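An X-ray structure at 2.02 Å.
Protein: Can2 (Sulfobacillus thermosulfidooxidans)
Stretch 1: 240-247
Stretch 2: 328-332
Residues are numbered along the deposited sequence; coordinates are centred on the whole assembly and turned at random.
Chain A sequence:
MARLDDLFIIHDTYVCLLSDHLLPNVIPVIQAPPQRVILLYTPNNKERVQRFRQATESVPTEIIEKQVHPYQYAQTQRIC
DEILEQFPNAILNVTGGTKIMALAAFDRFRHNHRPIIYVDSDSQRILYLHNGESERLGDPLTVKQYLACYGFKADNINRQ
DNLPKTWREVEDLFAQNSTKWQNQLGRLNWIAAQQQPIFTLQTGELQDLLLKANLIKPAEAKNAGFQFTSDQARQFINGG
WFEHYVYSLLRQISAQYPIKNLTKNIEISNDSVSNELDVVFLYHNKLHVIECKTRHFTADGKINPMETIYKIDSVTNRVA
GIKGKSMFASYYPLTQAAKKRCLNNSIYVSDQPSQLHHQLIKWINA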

ATOM      1  N   GLY A 240      -4.694  21.055  17.440  1.00 37.57           N
ATOM      2  CA  GLY A 240      -6.163  20.892  17.352  1.00 33.18           C
ATOM      3  C   GLY A 240      -6.794  21.998  16.528  1.00 33.37           C
ATOM      4  O   GLY A 240      -7.755  21.741  15.796  1.00 33.28           O
ATOM      5  N   TRP A 241      -6.322  23.239  16.669  1.00 32.92           N
ATOM      6  CA  TRP A 241      -6.865  24.385  15.911  1.00 31.58           C
ATOM      7  C   TRP A 241      -6.818  24.081  14.401  1.00 31.66           C
ATOM      8  O   TRP A 241      -7.791  24.427  13.653  1.00 29.08           O
ATOM      9  CB  TRP A 241      -6.121  25.670  16.263  1.00 34.43           C
ATOM     10  CG  TRP A 241      -4.712  25.698  15.752  1.00 30.11           C
ATOM     11  CD1 TRP A 241      -3.598  25.365  16.453  1.00 33.30           C
ATOM     12  CD2 TRP A 241      -4.250  26.113  14.452  1.00 30.30           C
ATOM     13  NE1 TRP A 241      -2.474  25.615  15.711  1.00 33.00           N
ATOM     14  CE2 TRP A 241      -2.846  26.029  14.466  1.00 30.94           C
ATOM     15  CE3 TRP A 241      -4.880  26.599  13.302  1.00 33.22           C
ATOM     16  CZ2 TRP A 241      -2.065  26.330  13.357  1.00 33.01           C
ATOM     17  CZ3 TRP A 241      -4.102  26.890  12.199  1.00 36.15           C
ATOM     18  CH2 TRP A 241      -2.717  26.764  12.232  1.00 33.17           C
ATOM     19  N   PHE A 242      -5.741  23.446  13.923  1.00 31.05           N
ATOM     20  CA  PHE A 242      -5.579  23.203  12.470  1.00 29.57           C
ATOM     21  C   PHE A 242      -6.502  22.060  12.032  1.00 29.26           C
ATOM     22  O   PHE A 242      -7.017  22.125  10.929  1.00 28.03           O
ATOM     23  CB  PHE A 242      -4.130  22.861  12.128  1.00 31.52           C
ATOM     24  CG  PHE A 242      -3.924  22.669  10.648  1.00 32.06           C
ATOM     25  CD1 PHE A 242      -4.144  23.725   9.783  1.00 32.57           C
ATOM     26  CD2 PHE A 242      -3.593  21.417  10.121  1.00 33.23           C
ATOM     27  CE1 PHE A 242      -3.983  23.538   8.414  1.00 34.64           C
ATOM     28  CE2 PHE A 242      -3.418  21.247   8.760  1.00 34.11           C
ATOM     29  CZ  PHE A 242      -3.630  22.306   7.909  1.00 35.67           C
ATOM     30  N   GLU A 243      -6.691  21.053  12.874  1.00 30.07           N
ATOM     31  CA  GLU A 243      -7.659  19.948  12.617  1.00 33.82           C
ATOM     32  C   GLU A 243      -9.048  20.557  12.440  1.00 27.76           C
ATOM     33  O   GLU A 243      -9.733  20.141  11.573  1.00 37.26           O
ATOM     34  CB  GLU A 243      -7.646  18.929  13.771  1.00 39.36           C
ATOM     35  CG  GLU A 243      -6.279  18.303  14.032  1.00 44.80           C
ATOM     36  CD  GLU A 243      -6.257  17.192  15.080  1.00 61.77           C
ATOM     37  OE1 GLU A 243      -7.002  16.182  14.886  1.00 74.96           O
ATOM     38  OE2 GLU A 243      -5.490  17.326  16.088  1.00 53.58           O
ATOM     39  N   HIS A 244      -9.437  21.524  13.253  1.00 36.68           N
ATOM     40  CA  HIS A 244     -10.767  22.190  13.169  1.00 35.06           C
ATOM     41  C   HIS A 244     -10.797  23.028  11.885  1.00 31.93           C
ATOM     42  O   HIS A 244     -11.823  23.059  11.185  1.00 26.62           O
ATOM     43  CB  HIS A 244     -11.054  23.018  14.405  1.00 37.83           C
ATOM     44  CG  HIS A 244     -11.424  22.242  15.615  1.00 48.98           C
ATOM     45  ND1 HIS A 244     -10.539  22.059  16.661  1.00 53.22           N
ATOM     46  CD2 HIS A 244     -12.581  21.642  15.969  1.00 58.25           C
ATOM     47  CE1 HIS A 244     -11.120  21.344  17.605  1.00 56.15           C
ATOM     48  NE2 HIS A 244     -12.390  21.085  17.208  1.00 62.35           N
ATOM     49  N   TYR A 245      -9.693  23.698  11.547  1.00 31.10           N
ATOM     50  CA  TYR A 245      -9.637  24.507  10.308  1.00 28.97           C
ATOM     51  C   TYR A 245      -9.962  23.604   9.108  1.00 27.64           C
ATOM     52  O   TYR A 245     -10.811  23.947   8.261  1.00 28.72           O
ATOM     53  CB  TYR A 245      -8.289  25.231  10.198  1.00 30.50           C
ATOM     54  CG  TYR A 245      -8.130  25.987   8.910  1.00 34.03           C
ATOM     55  CD1 TYR A 245      -8.958  27.056   8.601  1.00 36.50           C
ATOM     56  CD2 TYR A 245      -7.186  25.597   7.973  1.00 35.78           C
ATOM     57  CE1 TYR A 245      -8.867  27.705   7.383  1.00 33.49           C
ATOM     58  CE2 TYR A 245      -7.087  26.232   6.756  1.00 34.11           C
ATOM     59  CZ  TYR A 245      -7.873  27.334   6.493  1.00 30.61           C
ATOM     60  OH  TYR A 245      -7.719  27.904   5.265  1.00 32.50           O
ATOM     61  N   VAL A 246      -9.279  22.469   8.998  1.00 31.71           N
ATOM     62  CA  VAL A 246      -9.454  21.489   7.894  1.00 31.91           C
ATOM     63  C   VAL A 246     -10.923  21.017   7.873  1.00 30.46           C
ATOM     64  O   VAL A 246     -11.526  20.955   6.805  1.00 28.58           O
ATOM     65  CB  VAL A 246      -8.475  20.319   8.053  1.00 31.82           C
ATOM     66  CG1 VAL A 246      -8.807  19.165   7.125  1.00 34.70           C
ATOM     67  CG2 VAL A 246      -7.028  20.757   7.864  1.00 35.44           C
ATOM     68  N   TYR A 247     -11.475  20.648   9.010  1.00 32.27           N
ATOM     69  CA  TYR A 247     -12.865  20.126   9.091  1.00 32.20           C
ATOM     70  C   TYR A 247     -13.835  21.218   8.643  1.00 29.91           C
ATOM     71  O   TYR A 247     -14.756  20.947   7.884  1.00 32.85           O
ATOM     72  CB  TYR A 247     -13.160  19.667  10.522  1.00 35.13           C
ATOM     73  CG  TYR A 247     -14.483  18.969  10.647  1.00 35.97           C
ATOM     74  CD1 TYR A 247     -14.581  17.636  10.298  1.00 43.24           C
ATOM     75  CD2 TYR A 247     -15.616  19.610  11.113  1.00 40.72           C
ATOM     76  CE1 TYR A 247     -15.769  16.934  10.470  1.00 49.21           C
ATOM     77  CE2 TYR A 247     -16.828  18.943  11.222  1.00 46.78           C
ATOM     78  CZ  TYR A 247     -16.906  17.602  10.898  1.00 49.28           C
ATOM     79  OH  TYR A 247     -18.092  16.931  11.023  1.00 58.16           O
ATOM     80  N   PHE A 328      -2.194  14.524   3.151  1.00 34.58           N
ATOM     81  CA  PHE A 328      -1.454  14.964   4.318  1.00 33.98           C
ATOM     82  C   PHE A 328      -1.478  16.486   4.335  1.00 36.17           C
ATOM     83  O   PHE A 328      -0.920  17.130   3.425  1.00 35.81           O
ATOM     84  CB  PHE A 328      -0.052  14.348   4.307  1.00 37.69           C
ATOM     85  CG  PHE A 328       0.837  14.744   5.457  1.00 43.91           C
ATOM     86  CD1 PHE A 328       0.307  15.049   6.701  1.00 43.90           C
ATOM     87  CD2 PHE A 328       2.217  14.770   5.316  1.00 52.99           C
ATOM     88  CE1 PHE A 328       1.125  15.394   7.761  1.00 45.43           C
ATOM     89  CE2 PHE A 328       3.038  15.106   6.388  1.00 49.20           C
ATOM     90  CZ  PHE A 328       2.488  15.417   7.601  1.00 45.52           C
ATOM     91  N   ALA A 329      -2.161  17.056   5.317  1.00 36.35           N
ATOM     92  CA  ALA A 329      -2.352  18.514   5.496  1.00 34.60           C
ATOM     93  C   ALA A 329      -1.566  18.966   6.722  1.00 35.15           C
ATOM     94  O   ALA A 329      -1.657  18.288   7.768  1.00 37.31           O
ATOM     95  CB  ALA A 329      -3.835  18.834   5.628  1.00 36.32           C
ATOM     96  N   SER A 330      -0.820  20.059   6.591  1.00 35.80           N
ATOM     97  CA  SER A 330       0.090  20.630   7.621  1.00 36.00           C
ATOM     98  C   SER A 330       0.022  22.161   7.585  1.00 35.97           C
ATOM     99  O   SER A 330      -0.119  22.735   6.476  1.00 41.72           O
ATOM    100  CB  SER A 330       1.497  20.146   7.370  1.00 46.12           C
ATOM    101  OG  SER A 330       2.388  20.592   8.355  1.00 51.79           O
ATOM    102  N   TYR A 331       0.137  22.832   8.732  1.00 36.12           N
ATOM    103  CA  TYR A 331       0.323  24.304   8.810  1.00 37.04           C
ATOM    104  C   TYR A 331       1.818  24.625   8.740  1.00 41.11           C
ATOM    105  O   TYR A 331       2.120  25.786   8.442  1.00 53.39           O
ATOM    106  CB  TYR A 331      -0.351  24.922  10.049  1.00 36.72           C
ATOM    107  CG  TYR A 331       0.265  24.576  11.385  1.00 36.46           C
ATOM    108  CD1 TYR A 331       1.314  25.325  11.899  1.00 35.22           C
ATOM    109  CD2 TYR A 331      -0.216  23.522  12.152  1.00 34.49           C
ATOM    110  CE1 TYR A 331       1.915  24.999  13.093  1.00 34.25           C
ATOM    111  CE2 TYR A 331       0.361  23.191  13.362  1.00 33.84           C
ATOM    112  CZ  TYR A 331       1.430  23.929  13.833  1.00 37.59           C
ATOM    113  OH  TYR A 331       2.019  23.619  15.024  1.00 37.48           O
ATOM    114  N   TYR A 332       2.696  23.650   8.986  1.00 42.51           N
ATOM    115  CA  TYR A 332       4.175  23.822   9.013  1.00 49.02           C
ATOM    116  C   TYR A 332       4.758  23.348   7.683  1.00 48.05           C
ATOM    117  O   TYR A 332       4.333  22.337   7.131  1.00 47.15           O
ATOM    118  CB  TYR A 332       4.799  23.053  10.188  1.00 47.25           C
TER

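Aromatic packing dominates this small contact, in which a helix lies against the end of a strand and the loop that follows it. Y331 is one of its two main residues, with F242. Its CA-to-CB bond points toward the helix, and its ring meets two consecutive helical residues, W241 and F242, in different ways. With W241 the approach is oblique: the six-membered ring of W241 and the ring of Y331 have centroids 4.9 Å apart and planes at 47°, and CZ2 of W241 comes to 3.5 Å from CG of Y331, over one face of the tyrosine ring. The CA-to-CB bond of W241 points sideways, yet chi1 in the p well and the length of the indole bring the end of the side chain to the loop. A large residue can thus join a contact that its backbone position does not face.

F242 does face it, and it forms an offset edge-to-face pair with Y331, the edge of the tyrosine turned toward the face of the phenylalanine, with centroids 6.0 Å apart and planes at 65°. A CH-pi contact reinforces the pair: CB of Y331 sits 4.3 Å from the centroid of the F242 ring, 22° off the ring normal. The t rotamer of F242 carries its ring along the other stretch, so that one side chain meets three successive residues.

Part of what it meets is backbone. CE2 of F242 lies 3.6 Å from C of A329 and 3.6 Å from N of S330, while N of Y331 is over one face of the ring, 3.9 Å from CZ. The carbonyl carbon of A329 is instead at the ring edge, near its plane.

Smaller apolar contacts extend the packing one helical turn along. CB of A329, directed toward the helix, is 4.0 Å from CE2 of F242 and 4.3 Å from CG2 of V246. F242 and V246 are four residues apart and both point toward the other stretch, the spacing expected of one helix face.

No hydrogen bond crosses between the stretches; several polar groups have partners within their own stretch or elsewhere in the structure. V246 N donates to F242 O at 3.0 Å and Y245 N to W241 O at 2.9 Å, so the helix backbone pairs internally here. S330, whose CA-to-CB bond points away, donates from OG to O of Y332 at 2.9 Å, and Y331 OH is hydrogen-bonded elsewhere in the structure. The rule to read is apolar packing across the contact, with the hydrogen bonds that can be identified lying off it.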